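Local coordinates for lipoprotein (Leptospira interrogans serogroup Icterohaemorrhagiae serovar copenhageni, PDB 6OE6) that is a lipoprotein of unknown function, probably membrane-attached through a lipidated N-terminal cysteine, that folds into an all-beta domain of two sheets, at residues 68-77 against 106-117. Sequence-based numbering, arbitrary orientation. Where two conformers were deposited one is given.
Sequences AETYVSLSKF and SPGKYLLKVAYE
V72, L74 and L112 form the apolar centre of this antiparallel strand pair, a worked example of how residues pointing in turn to opposite sides give a strand pair two unlike faces. L112 sends CD1 to V72 CB (3.9 Å), while L74, its CG anti to the backbone N (chi1 -168°), lays CD1 over L112 CB and Y110 CB. Further along this face K76 runs its chain, straight as far as CE and bent only at chi4, obliquely across Y110, CG lying 3.6 Å from Y110 CE1; the phenol is fixed by Y110 OH donating to S106 O (2.6 Å). At the far end T70 OG1 meets the edge of the Y116 ring.

The reverse face is more polar: one water joins S73 OG, S75 OG and L111 O. At the end of the pair K109, bent at chi3 (72°), sets NZ over the face of the F77 ring, 3.8 Å from its centroid, a cation-pi contact. Backbone bonds run from F77 N to K109 O (2.8 Å) through to E117 N and E69 O.

Both strands are interior to their sheet, 70-77 bonding onward to 81-89 and 108-116 flanked by 119-129, while Y56 and Y58 of strand 53-59, from the other sheet, pack on V72, L112 and V114 as in a beta sandwich.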
loop_
_atom_site.group_PDB
_atom_site.type_symbol
_atom_site.label_atom_id
_atom_site.label_comp_id
_atom_site.label_asym_id
_atom_site.label_seq_id
_atom_site.Cartn_x
_atom_site.Cartn_y
_atom_site.Cartn_z
ATOM N N ALA A 68 16.687 9.810 -9.472
ATOM C CA ALA A 68 16.074 10.726 -8.518
ATOM C C ALA A 68 15.764 10.014 -7.206
ATOM O O ALA A 68 15.445 8.821 -7.181
ATOM C CB ALA A 68 14.793 11.333 -9.091
ATOM N N GLU A 69 15.851 10.760 -6.107
ATOM C CA GLU A 69 15.630 10.166 -4.790
ATOM C C GLU A 69 14.146 9.881 -4.602
ATOM O O GLU A 69 13.338 10.807 -4.483
ATOM C CB GLU A 69 16.142 11.090 -3.688
ATOM C CG GLU A 69 17.649 11.228 -3.628
ATOM C CD GLU A 69 18.138 11.462 -2.212
ATOM O OE1 GLU A 69 17.367 11.195 -1.266
ATOM O OE2 GLU A 69 19.290 11.909 -2.041
ATOM N N THR A 70 13.783 8.601 -4.569
ATOM C CA THR A 70 12.409 8.176 -4.339
ATOM C C THR A 70 12.356 7.285 -3.106
ATOM O O THR A 70 13.231 6.438 -2.900
ATOM C CB THR A 70 11.859 7.428 -5.561
ATOM O OG1 THR A 70 12.078 8.218 -6.731
ATOM C CG2 THR A 70 10.379 7.194 -5.432
ATOM N N TYR A 71 11.341 7.493 -2.268
ATOM C CA TYR A 71 11.152 6.676 -1.081
ATOM C C TYR A 71 9.680 6.324 -0.949
ATOM O O TYR A 71 8.803 7.045 -1.429
ATOM C CB TYR A 71 11.588 7.384 0.208
ATOM C CG TYR A 71 13.085 7.589 0.347
ATOM C CD1 TYR A 71 13.865 6.694 1.072
ATOM C CD2 TYR A 71 13.707 8.679 -0.235
ATOM C CE1 TYR A 71 15.228 6.877 1.209
ATOM C CE2 TYR A 71 15.067 8.872 -0.108
ATOM C CZ TYR A 71 15.823 7.965 0.615
ATOM O OH TYR A 71 17.179 8.148 0.748
ATOM N N VAL A 72 9.417 5.206 -0.275
ATOM C CA VAL A 72 8.104 4.966 0.308
ATOM C C VAL A 72 8.277 4.865 1.811
ATOM O O VAL A 72 9.357 4.536 2.315
ATOM C CB VAL A 72 7.432 3.692 -0.234
ATOM C CG1 VAL A 72 7.169 3.857 -1.737
ATOM C CG2 VAL A 72 8.315 2.460 0.050
ATOM N N SER A 73 7.184 5.139 2.528
ATOM C CA SER A 73 7.104 4.798 3.939
ATOM C C SER A 73 5.773 4.113 4.189
ATOM O O SER A 73 4.777 4.352 3.499
ATOM C CB SER A 73 7.264 6.024 4.837
ATOM O OG SER A 73 6.088 6.796 4.853
ATOM N N LEU A 74 5.776 3.216 5.157
ATOM C CA LEU A 74 4.548 2.618 5.624
ATOM C C LEU A 74 4.382 2.974 7.088
ATOM O O LEU A 74 5.348 2.945 7.859
ATOM C CB LEU A 74 4.595 1.098 5.426
ATOM C CG LEU A 74 3.254 0.383 5.603
ATOM C CD1 LEU A 74 2.275 0.758 4.474
ATOM C CD2 LEU A 74 3.519 -1.142 5.532
ATOM N N SER A 75 3.170 3.352 7.460
ATOM C CA SER A 75 2.838 3.695 8.830
ATOM C C SER A 75 1.704 2.802 9.300
ATOM O O SER A 75 0.803 2.481 8.527
ATOM C CB SER A 75 2.391 5.166 8.943
ATOM O OG SER A 75 3.419 6.060 8.525
ATOM N N LYS A 76 1.717 2.443 10.579
ATOM C CA LYS A 76 0.661 1.621 11.148
ATOM C C LYS A 76 -0.143 2.470 12.128
ATOM O O LYS A 76 0.425 3.245 12.896
ATOM C CB LYS A 76 1.216 0.390 11.869
ATOM C CG LYS A 76 0.084 -0.572 12.343
ATOM C CD LYS A 76 0.695 -1.833 12.987
ATOM C CE LYS A 76 -0.350 -2.930 13.213
ATOM N NZ LYS A 76 -1.360 -2.571 14.239
ATOM N N PHE A 77 -1.457 2.335 12.100
ATOM C CA PHE A 77 -2.292 3.147 12.991
ATOM C C PHE A 77 -2.322 2.576 14.414
ATOM O O PHE A 77 -2.671 1.396 14.635
ATOM C CB PHE A 77 -3.696 3.204 12.400
ATOM C CG PHE A 77 -4.579 4.271 12.985
ATOM C CD1 PHE A 77 -4.558 5.552 12.468
ATOM C CD2 PHE A 77 -5.424 3.986 14.037
ATOM C CE1 PHE A 77 -5.397 6.538 12.977
ATOM C CE2 PHE A 77 -6.268 4.957 14.553
ATOM C CZ PHE A 77 -6.250 6.245 14.013
ATOM N N SER A 106 0.788 -7.340 10.381
ATOM C CA SER A 106 -0.230 -7.639 11.386
ATOM C C SER A 106 -1.560 -7.010 10.967
ATOM O O SER A 106 -1.579 -5.995 10.261
ATOM C CB SER A 106 0.179 -7.083 12.748
ATOM O OG SER A 106 1.335 -7.751 13.227
ATOM N N PRO A 107 -2.683 -7.554 11.427
ATOM C CA PRO A 107 -3.964 -6.887 11.165
ATOM C C PRO A 107 -3.922 -5.451 11.666
ATOM O O PRO A 107 -3.321 -5.153 12.701
ATOM C CB PRO A 107 -4.967 -7.745 11.938
ATOM C CG PRO A 107 -4.355 -9.086 11.906
ATOM C CD PRO A 107 -2.880 -8.841 12.116
ATOM N N GLY A 108 -4.500 -4.550 10.886
ATOM C CA GLY A 108 -4.545 -3.157 11.287
ATOM C C GLY A 108 -4.760 -2.238 10.100
ATOM O O GLY A 108 -5.085 -2.664 9.000
ATOM N N LYS A 109 -4.582 -0.956 10.364
ATOM C CA LYS A 109 -4.789 0.076 9.362
ATOM C C LYS A 109 -3.435 0.681 9.030
ATOM O O LYS A 109 -2.664 0.997 9.941
ATOM C CB LYS A 109 -5.763 1.142 9.898
ATOM C CG LYS A 109 -6.223 2.146 8.835
ATOM C CD LYS A 109 -7.436 2.971 9.345
ATOM C CE LYS A 109 -7.037 3.965 10.423
ATOM N NZ LYS A 109 -8.187 4.819 10.901
ATOM N N TYR A 110 -3.158 0.849 7.735
ATOM C CA TYR A 110 -1.843 1.258 7.251
ATOM C C TYR A 110 -1.958 2.413 6.279
ATOM O O TYR A 110 -2.969 2.571 5.585
ATOM C CB TYR A 110 -1.107 0.095 6.520
ATOM C CG TYR A 110 -0.796 -1.039 7.478
ATOM C CD1 TYR A 110 0.418 -1.043 8.174
ATOM C CD2 TYR A 110 -1.729 -2.049 7.731
ATOM C CE1 TYR A 110 0.712 -2.030 9.085
ATOM C CE2 TYR A 110 -1.436 -3.062 8.635
ATOM C CZ TYR A 110 -0.200 -3.035 9.301
ATOM O OH TYR A 110 0.123 -4.009 10.212
ATOM N N LEU A 111 -0.880 3.205 6.228
ATOM C CA LEU A 111 -0.773 4.377 5.373
ATOM C C LEU A 111 0.538 4.258 4.619
ATOM O O LEU A 111 1.616 4.225 5.234
ATOM C CB LEU A 111 -0.807 5.674 6.196
ATOM C CG LEU A 111 -0.639 6.999 5.441
ATOM C CD1 LEU A 111 -1.800 7.186 4.459
ATOM C CD2 LEU A 111 -0.531 8.171 6.424
ATOM N N LEU A 112 0.447 4.217 3.300
ATOM C CA LEU A 112 1.620 4.109 2.425
ATOM C C LEU A 112 1.812 5.474 1.784
ATOM O O LEU A 112 0.876 6.007 1.186
ATOM C CB LEU A 112 1.381 3.039 1.358
ATOM C CG LEU A 112 2.375 2.917 0.197
ATOM C CD1 LEU A 112 3.790 2.605 0.721
ATOM C CD2 LEU A 112 1.876 1.797 -0.722
ATOM N N LYS A 113 3.002 6.054 1.939
ATOM C CA LYS A 113 3.318 7.350 1.356
ATOM C C LYS A 113 4.403 7.174 0.304
ATOM O O LYS A 113 5.282 6.326 0.448
ATOM C CB LYS A 113 3.821 8.331 2.417
ATOM C CG LYS A 113 2.801 8.681 3.534
ATOM C CD LYS A 113 3.422 9.642 4.506
ATOM C CE LYS A 113 2.521 9.860 5.717
ATOM N NZ LYS A 113 3.057 10.957 6.542
ATOM N N VAL A 114 4.340 7.999 -0.739
ATOM C CA VAL A 114 5.347 8.008 -1.798
ATOM C C VAL A 114 6.019 9.379 -1.792
ATOM O O VAL A 114 5.335 10.406 -1.821
ATOM C CB VAL A 114 4.739 7.710 -3.180
ATOM C CG1 VAL A 114 5.849 7.837 -4.266
ATOM C CG2 VAL A 114 4.062 6.328 -3.230
ATOM N N ALA A 115 7.351 9.392 -1.728
ATOM C CA ALA A 115 8.117 10.630 -1.732
ATOM C C ALA A 115 9.008 10.678 -2.962
ATOM O O ALA A 115 9.614 9.672 -3.341
ATOM C CB ALA A 115 8.971 10.765 -0.470
ATOM N N TYR A 116 9.082 11.854 -3.577
ATOM C CA TYR A 116 9.904 12.069 -4.759
ATOM C C TYR A 116 10.650 13.374 -4.559
ATOM O O TYR A 116 10.024 14.414 -4.336
ATOM C CB TYR A 116 9.048 12.108 -6.030
ATOM C CG TYR A 116 9.857 12.137 -7.313
ATOM C CD1 TYR A 116 10.548 11.009 -7.739
ATOM C CD2 TYR A 116 9.918 13.276 -8.091
ATOM C CE1 TYR A 116 11.287 11.019 -8.910
ATOM C CE2 TYR A 116 10.657 13.301 -9.262
ATOM C CZ TYR A 116 11.341 12.168 -9.667
ATOM O OH TYR A 116 12.083 12.175 -10.836
ATOM N N GLU A 117 11.984 13.300 -4.599
ATOM C CA GLU A 117 12.845 14.482 -4.518
ATOM C C GLU A 117 12.511 15.341 -3.298
ATOM O O GLU A 117 12.493 16.572 -3.364
ATOM C CB GLU A 117 12.763 15.304 -5.805
ATOM C CG GLU A 117 13.164 14.528 -7.056
ATOM C CD GLU A 117 14.670 14.470 -7.270
ATOM O OE1 GLU A 117 15.166 15.175 -8.173
ATOM O OE2 GLU A 117 15.359 13.727 -6.539
HETATM O O HOH W 1 3.560 6.211 5.860
HETATM O O HOH W 2 3.776 8.622 8.999
HETATM O O HOH W 3 -3.706 -0.631 13.169
HETATM O O HOH W 4 -3.662 -2.998 14.869
#